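Local coordinates for protein bifunctional dTDP-4-dehydrorhamnose 3,5-epimerase/dTDP-4-dehydrorhamnose reductase (Arabidopsis thaliana, PDB 4QQR) that converts dTDP-4-keto-6-deoxyglucose into dTDP-beta-L-rhamnose by 3,5-epimerisation followed by NADPH-dependent reduction of the 4-keto group, at residues Y18-I24 against N66-T71. Residues are numbered along the deposited sequence; the frame is centred on the assembly and turned at random.
With SO4 (sulfate ion), chain H.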
loop_
_atom_site.group_PDB
_atom_site.type_symbol
_atom_site.label_atom_id
_atom_site.label_comp_id
_atom_site.label_asym_id
_atom_site.label_seq_id
_atom_site.Cartn_x
_atom_site.Cartn_y
_atom_site.Cartn_z
ATOM N N TYR A 18 1.234 -13.909 15.912
ATOM C CA TYR A 18 -0.070 -13.331 15.598
ATOM C C TYR A 18 -0.867 -14.234 14.669
ATOM O O TYR A 18 -0.336 -14.745 13.688
ATOM C CB TYR A 18 0.061 -11.895 15.056
ATOM C CG TYR A 18 0.362 -10.915 16.168
ATOM C CD1 TYR A 18 1.675 -10.602 16.508
ATOM C CD2 TYR A 18 -0.664 -10.350 16.919
ATOM C CE1 TYR A 18 1.957 -9.726 17.545
ATOM C CE2 TYR A 18 -0.393 -9.480 17.963
ATOM C CZ TYR A 18 0.920 -9.168 18.268
ATOM O OH TYR A 18 1.198 -8.301 19.297
ATOM N N GLY A 19 -2.130 -14.464 15.024
ATOM C CA GLY A 19 -3.014 -15.334 14.266
ATOM C C GLY A 19 -3.236 -16.731 14.827
ATOM O O GLY A 19 -3.054 -17.708 14.100
ATOM N N LYS A 20 -3.639 -16.857 16.094
ATOM C CA LYS A 20 -3.969 -18.194 16.626
ATOM C C LYS A 20 -5.197 -18.774 15.920
ATOM O O LYS A 20 -5.310 -19.985 15.710
ATOM C CB LYS A 20 -4.154 -18.196 18.155
ATOM C CG LYS A 20 -5.430 -17.550 18.705
ATOM C CD LYS A 20 -5.565 -17.770 20.222
ATOM C CE LYS A 20 -5.461 -19.261 20.573
ATOM N NZ LYS A 20 -5.624 -19.583 22.036
ATOM N N THR A 21 -6.102 -17.877 15.551
ATOM C CA THR A 21 -7.290 -18.203 14.777
ATOM C C THR A 21 -6.979 -19.053 13.538
ATOM O O THR A 21 -7.722 -19.973 13.219
ATOM C CB THR A 21 -7.993 -16.889 14.339
ATOM O OG1 THR A 21 -8.715 -16.337 15.449
ATOM C CG2 THR A 21 -8.941 -17.124 13.158
ATOM N N GLY A 22 -5.875 -18.758 12.858
ATOM C CA GLY A 22 -5.637 -19.289 11.527
ATOM C C GLY A 22 -4.865 -20.594 11.409
ATOM O O GLY A 22 -4.453 -21.179 12.408
ATOM N N TRP A 23 -4.652 -21.040 10.176
ATOM C CA TRP A 23 -4.042 -22.340 9.927
ATOM C C TRP A 23 -2.576 -22.374 10.380
ATOM O O TRP A 23 -2.222 -23.099 11.310
ATOM C CB TRP A 23 -4.202 -22.728 8.447
ATOM C CG TRP A 23 -3.818 -24.163 8.090
ATOM C CD1 TRP A 23 -3.571 -25.191 8.956
ATOM C CD2 TRP A 23 -3.637 -24.705 6.772
ATOM N NE1 TRP A 23 -3.252 -26.334 8.263
ATOM C CE2 TRP A 23 -3.286 -26.063 6.923
ATOM C CE3 TRP A 23 -3.749 -24.177 5.482
ATOM C CZ2 TRP A 23 -3.033 -26.896 5.832
ATOM C CZ3 TRP A 23 -3.498 -25.002 4.399
ATOM C CH2 TRP A 23 -3.138 -26.347 4.581
ATOM N N ILE A 24 -1.729 -21.584 9.728
ATOM C CA ILE A 24 -0.307 -21.509 10.073
ATOM C C ILE A 24 -0.024 -21.082 11.537
ATOM O O ILE A 24 0.811 -21.686 12.230
ATOM C CB ILE A 24 0.422 -20.589 9.071
ATOM C CG1 ILE A 24 0.493 -21.275 7.710
ATOM C CG2 ILE A 24 1.836 -20.223 9.551
ATOM C CD1 ILE A 24 1.166 -20.425 6.643
ATOM N N ASN A 66 4.192 -13.086 12.221
ATOM C CA ASN A 66 2.925 -12.585 11.712
ATOM C C ASN A 66 2.220 -13.606 10.805
ATOM O O ASN A 66 2.512 -13.718 9.609
ATOM C CB ASN A 66 3.137 -11.259 10.974
ATOM C CG ASN A 66 1.901 -10.819 10.203
ATOM O OD1 ASN A 66 0.770 -11.073 10.624
ATOM N ND2 ASN A 66 2.113 -10.164 9.067
ATOM N N ALA A 67 1.287 -14.351 11.373
ATOM C CA ALA A 67 0.503 -15.279 10.576
ATOM C C ALA A 67 -0.924 -14.756 10.490
ATOM O O ALA A 67 -1.829 -15.479 10.102
ATOM C CB ALA A 67 0.543 -16.656 11.183
ATOM N N ALA A 68 -1.103 -13.476 10.825
ATOM C CA ALA A 68 -2.422 -12.846 10.947
ATOM C C ALA A 68 -3.280 -12.946 9.694
ATOM O O ALA A 68 -4.406 -12.450 9.645
ATOM C CB ALA A 68 -2.291 -11.388 11.382
ATOM N N GLY A 69 -2.745 -13.587 8.672
ATOM C CA GLY A 69 -3.594 -14.103 7.630
ATOM C C GLY A 69 -3.026 -13.738 6.296
ATOM O O GLY A 69 -2.023 -13.031 6.227
ATOM N N VAL A 70 -3.633 -14.283 5.246
ATOM C CA VAL A 70 -4.587 -15.378 5.402
ATOM C C VAL A 70 -3.824 -16.604 4.945
ATOM O O VAL A 70 -2.972 -16.500 4.059
ATOM C CB VAL A 70 -5.863 -15.164 4.545
ATOM C CG1 VAL A 70 -6.491 -16.490 4.121
ATOM C CG2 VAL A 70 -6.873 -14.305 5.300
ATOM N N THR A 71 -4.078 -17.753 5.552
ATOM C CA THR A 71 -3.432 -18.949 5.048
ATOM C C THR A 71 -4.086 -19.423 3.726
ATOM O O THR A 71 -5.174 -20.021 3.727
ATOM C CB THR A 71 -3.352 -20.078 6.117
ATOM O OG1 THR A 71 -2.889 -19.539 7.367
ATOM C CG2 THR A 71 -2.396 -21.168 5.661
HETATM S S SO4 H . -6.813 -19.129 7.614
HETATM O O1 SO4 H . -6.497 -19.385 6.204
HETATM O O2 SO4 H . -6.887 -17.675 7.784
HETATM O O3 SO4 H . -5.753 -19.675 8.464
HETATM O O4 SO4 H . -8.084 -19.754 8.011
#
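Start at Asn66, the last residue of strand 63-66, which pairs in parallel with Tyr18 at the end of strand 14-18, their CA atoms 5.0 Å apart. The OD1 of Asn66 takes the backbone N of Ala68 at 3.1 Å, an Asx turn that bends the chain as it leaves the sheet. Ala67, just past the strand, donates its N to Tyr18 O at 2.9 Å, and Ala67 CB meets Ile24 CG2 at 4.1 Å, with Tyr111 also touching it. Ala68 CB rests 4.4 Å from Tyr18 CB, and Ala68 CA lies 4.2 Å from Gly19 CA; a CB on Gly19 would clash with Ala67 O, and its backbone angles by themselves call for glycine. Gly69 and the cis peptide before Val70 then carry the chain round to Thr71. Thr71 CG2 packs on Trp23 CE3 (3.3 Å) and Ile24 CG1 (3.5 Å), while Thr71 OG1 accepts a weak bond from Ile24 N (3.3 Å) and donates to sulfate O3 (3.1 Å). Sulfate O3 also takes a very short hydrogen bond from Trp23 N, 2.5 Å, in the first turn of helix 23-34, with Gly22 at its N-cap position. Residues 18-24 form the glycine-rich turn of a Rossmann fold, and the loop after strand 63-66 faces it; Trp23, Ile24 and Gly69 to Thr71 are inferred by similarity to bind NADPH. An anion, probably from the crystallisation liquor, held by a helix-start amide and a threonine hydroxyl is consistent with a site made for cofactor phosphate.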